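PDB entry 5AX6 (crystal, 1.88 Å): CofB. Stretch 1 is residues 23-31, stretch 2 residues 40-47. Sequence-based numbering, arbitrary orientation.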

# COMPACT_ATOMS: atom_id res chain seq x y z
N ASP A 23 -8.20 -13.02 -26.20
CA ASP A 23 -7.30 -13.17 -25.05
C ASP A 23 -6.29 -14.27 -25.31
O ASP A 23 -5.11 -14.14 -24.98
CB ASP A 23 -8.09 -13.50 -23.76
CG ASP A 23 -8.72 -12.27 -23.11
OD1 ASP A 23 -8.38 -11.12 -23.46
OD2 ASP A 23 -9.57 -12.47 -22.22
N PHE A 24 -6.75 -15.36 -25.92
CA PHE A 24 -5.89 -16.50 -26.23
C PHE A 24 -4.84 -16.13 -27.27
O PHE A 24 -3.65 -16.44 -27.12
CB PHE A 24 -6.75 -17.67 -26.73
CG PHE A 24 -5.98 -18.92 -27.05
CD1 PHE A 24 -5.38 -19.67 -26.05
CD2 PHE A 24 -5.87 -19.36 -28.37
CE1 PHE A 24 -4.67 -20.83 -26.35
CE2 PHE A 24 -5.18 -20.53 -28.67
CZ PHE A 24 -4.58 -21.26 -27.67
N VAL A 25 -5.30 -15.47 -28.34
CA VAL A 25 -4.39 -14.99 -29.38
C VAL A 25 -3.32 -14.08 -28.76
O VAL A 25 -2.15 -14.11 -29.17
CB VAL A 25 -5.17 -14.24 -30.48
CG1 VAL A 25 -4.22 -13.45 -31.41
CG2 VAL A 25 -5.99 -15.21 -31.30
N ALA A 26 -3.73 -13.26 -27.79
CA ALA A 26 -2.81 -12.27 -27.21
C ALA A 26 -1.82 -12.85 -26.19
O ALA A 26 -1.02 -12.11 -25.59
CB ALA A 26 -3.61 -11.16 -26.56
N GLU A 27 -1.85 -14.16 -25.98
CA GLU A 27 -0.85 -14.78 -25.11
C GLU A 27 0.09 -15.67 -25.91
O GLU A 27 -0.28 -16.79 -26.27
CB GLU A 27 -1.52 -15.60 -23.98
CG GLU A 27 -2.31 -14.74 -23.02
CD GLU A 27 -3.05 -15.54 -21.95
OE1 GLU A 27 -2.83 -16.76 -21.83
OE2 GLU A 27 -3.87 -14.93 -21.22
N GLU A 28 1.29 -15.20 -26.20
CA GLU A 28 2.24 -16.03 -26.91
C GLU A 28 2.79 -17.14 -26.02
O GLU A 28 3.06 -18.24 -26.49
CB GLU A 28 3.39 -15.20 -27.48
CG GLU A 28 4.42 -16.05 -28.19
CD GLU A 28 5.13 -15.29 -29.29
OE1 GLU A 28 4.75 -14.12 -29.55
OE2 GLU A 28 6.06 -15.86 -29.90
N GLN A 29 2.96 -16.82 -24.74
CA GLN A 29 3.30 -17.80 -23.73
C GLN A 29 2.06 -18.07 -22.89
O GLN A 29 1.42 -17.14 -22.42
CB GLN A 29 4.45 -17.31 -22.85
CG GLN A 29 5.77 -17.08 -23.60
CD GLN A 29 6.36 -18.37 -24.17
OE1 GLN A 29 6.37 -18.58 -25.39
NE2 GLN A 29 6.88 -19.21 -23.30
N ILE A 30 1.70 -19.34 -22.71
CA ILE A 30 0.50 -19.66 -21.95
C ILE A 30 0.79 -20.61 -20.81
O ILE A 30 1.77 -21.36 -20.85
CB ILE A 30 -0.61 -20.29 -22.84
CG1 ILE A 30 -0.08 -21.55 -23.52
CG2 ILE A 30 -1.06 -19.31 -23.88
CD1 ILE A 30 -1.16 -22.31 -24.28
N THR A 31 -0.08 -20.60 -19.80
CA THR A 31 0.03 -21.51 -18.67
C THR A 31 -0.87 -22.73 -18.90
O THR A 31 -2.07 -22.59 -19.09
CB THR A 31 -0.35 -20.83 -17.33
OG1 THR A 31 0.43 -19.65 -17.14
CG2 THR A 31 -0.11 -21.79 -16.16
N GLU A 40 4.72 -23.13 -18.16
CA GLU A 40 4.61 -22.18 -19.26
C GLU A 40 5.06 -22.84 -20.54
O GLU A 40 6.13 -23.44 -20.60
CB GLU A 40 5.46 -20.92 -19.01
CG GLU A 40 5.18 -20.22 -17.72
CD GLU A 40 3.77 -19.71 -17.64
OE1 GLU A 40 3.42 -18.79 -18.41
OE2 GLU A 40 3.00 -20.23 -16.79
N ILE A 41 4.23 -22.72 -21.58
CA ILE A 41 4.63 -23.18 -22.90
C ILE A 41 4.31 -22.12 -23.94
O ILE A 41 3.55 -21.18 -23.70
CB ILE A 41 3.93 -24.50 -23.30
CG1 ILE A 41 2.41 -24.28 -23.35
CG2 ILE A 41 4.31 -25.62 -22.34
CD1 ILE A 41 1.66 -25.41 -24.03
N THR A 42 4.92 -22.27 -25.10
CA THR A 42 4.55 -21.46 -26.24
C THR A 42 3.12 -21.82 -26.65
O THR A 42 2.78 -23.00 -26.78
CB THR A 42 5.52 -21.67 -27.40
OG1 THR A 42 6.81 -21.20 -27.01
CG2 THR A 42 5.04 -20.93 -28.64
N ASN A 43 2.28 -20.80 -26.84
CA ASN A 43 0.94 -20.99 -27.41
C ASN A 43 1.04 -21.80 -28.72
O ASN A 43 1.85 -21.48 -29.59
CB ASN A 43 0.29 -19.62 -27.66
CG ASN A 43 -1.19 -19.72 -27.97
OD1 ASN A 43 -1.64 -20.63 -28.66
ND2 ASN A 43 -1.97 -18.75 -27.47
N PRO A 44 0.23 -22.87 -28.86
CA PRO A 44 0.29 -23.66 -30.09
C PRO A 44 0.04 -22.83 -31.35
O PRO A 44 0.45 -23.24 -32.43
CB PRO A 44 -0.81 -24.72 -29.90
CG PRO A 44 -1.70 -24.17 -28.83
CD PRO A 44 -0.75 -23.42 -27.91
N LEU A 45 -0.64 -21.69 -31.21
CA LEU A 45 -0.78 -20.78 -32.34
C LEU A 45 0.57 -20.43 -32.95
O LEU A 45 0.68 -20.22 -34.16
CB LEU A 45 -1.50 -19.49 -31.91
CG LEU A 45 -2.97 -19.57 -31.50
CD1 LEU A 45 -3.44 -18.21 -31.00
CD2 LEU A 45 -3.83 -20.02 -32.67
N TYR A 46 1.60 -20.37 -32.12
CA TYR A 46 2.86 -19.77 -32.57
C TYR A 46 4.02 -20.77 -32.66
O TYR A 46 5.20 -20.39 -32.69
CB TYR A 46 3.20 -18.60 -31.65
CG TYR A 46 2.04 -17.63 -31.56
CD1 TYR A 46 1.56 -16.99 -32.70
CD2 TYR A 46 1.42 -17.37 -30.34
CE1 TYR A 46 0.47 -16.11 -32.63
CE2 TYR A 46 0.34 -16.49 -30.26
CZ TYR A 46 -0.13 -15.87 -31.40
OH TYR A 46 -1.20 -15.00 -31.33
N GLU A 47 3.67 -22.05 -32.73
CA GLU A 47 4.64 -23.12 -32.95
C GLU A 47 4.66 -23.54 -34.41
O GLU A 47 3.62 -23.84 -34.99
CB GLU A 47 4.30 -24.32 -32.07
CG GLU A 47 4.64 -24.13 -30.61
CD GLU A 47 6.14 -24.03 -30.39
OE1 GLU A 47 6.79 -25.07 -30.16
OE2 GLU A 47 6.68 -22.90 -30.45
O HOH W 1 6.62 -17.24 -32.22

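Two short antiparallel strands, 29-31 and 40-42, join the stretches at one end; beyond the pairing, residues 24-28, which lead into the first strand, pack against residues 43-46, which follow the second. Together they bury 681 Å² of surface.

The backbone pairing centres on I30 and I41. I30 N donates to I41 O at 2.8 Å, and I41 N donates to I30 O at 2.9 Å. Both bonds are nearly straight, so the N and O atoms of these two residues satisfy each other. The next rung lies just past the strand, where N43 N donates to E28 O at 2.7 Å. CA-H...O contacts fill in between: Q29 CA lies 3.4 Å from I41 O, and E40 CA lies 3.4 Å from I30 O.

The polar side chains of Q29, T31, E40 and T42 share one face of the sheet. T31 OG1 donates to E40 OE2 at 2.7 Å. All three chi angles of E40 are near -60°, which folds its carboxylate back over the neighbouring strand. E40 OE1 is bonded elsewhere in the structure. T42 OG1 and Q29 OE1 are 3.1 Å apart, close enough for a hydrogen bond, though the hydroxyl proton has another acceptor within reach.

I30 and I41 occupy the opposite face. Both have chi1 p and chi2 t, and their CG1 atoms meet at 3.7 Å. The end of the I30 side chain reaches P44, with I30 CD1 3.8 Å from P44 CD. An aliphatic chain suits this buried place because it leaves no polar group unpaired.

N43 is the polar hub of the turn. Its ND2 donates to E27 O at 2.9 Å. Its OD1 accepts from L45 N at 2.9 Å, within the same stretch. Its backbone O accepts from Y46 N at 2.8 Å. The amide thus serves both stretches from a buried site. F24 O is also 2.9 Å from N43 ND2, but the angle is too poor for a hydrogen bond; F24 O instead accepts from E27 N at 3.1 Å. The F24 ring presents one face to N43 ND2 and its edge to P44.

L45 CD1 packs 3.7 Å from F24 CE2 and 3.9 Å from V25 CG2, making a small apolar cluster. Y46 points toward the first stretch. Its OH donates to V25 O at 2.5 Å, a short bond that satisfies a carbonyl near the helix end. Its ring also packs against E28, with Y46 CD2 3.9 Å from E28 CG. Water 1 lies 2.8 Å from E28 OE2, within hydrogen-bonding distance, and its link to Y46 O at 3.5 Å is weak.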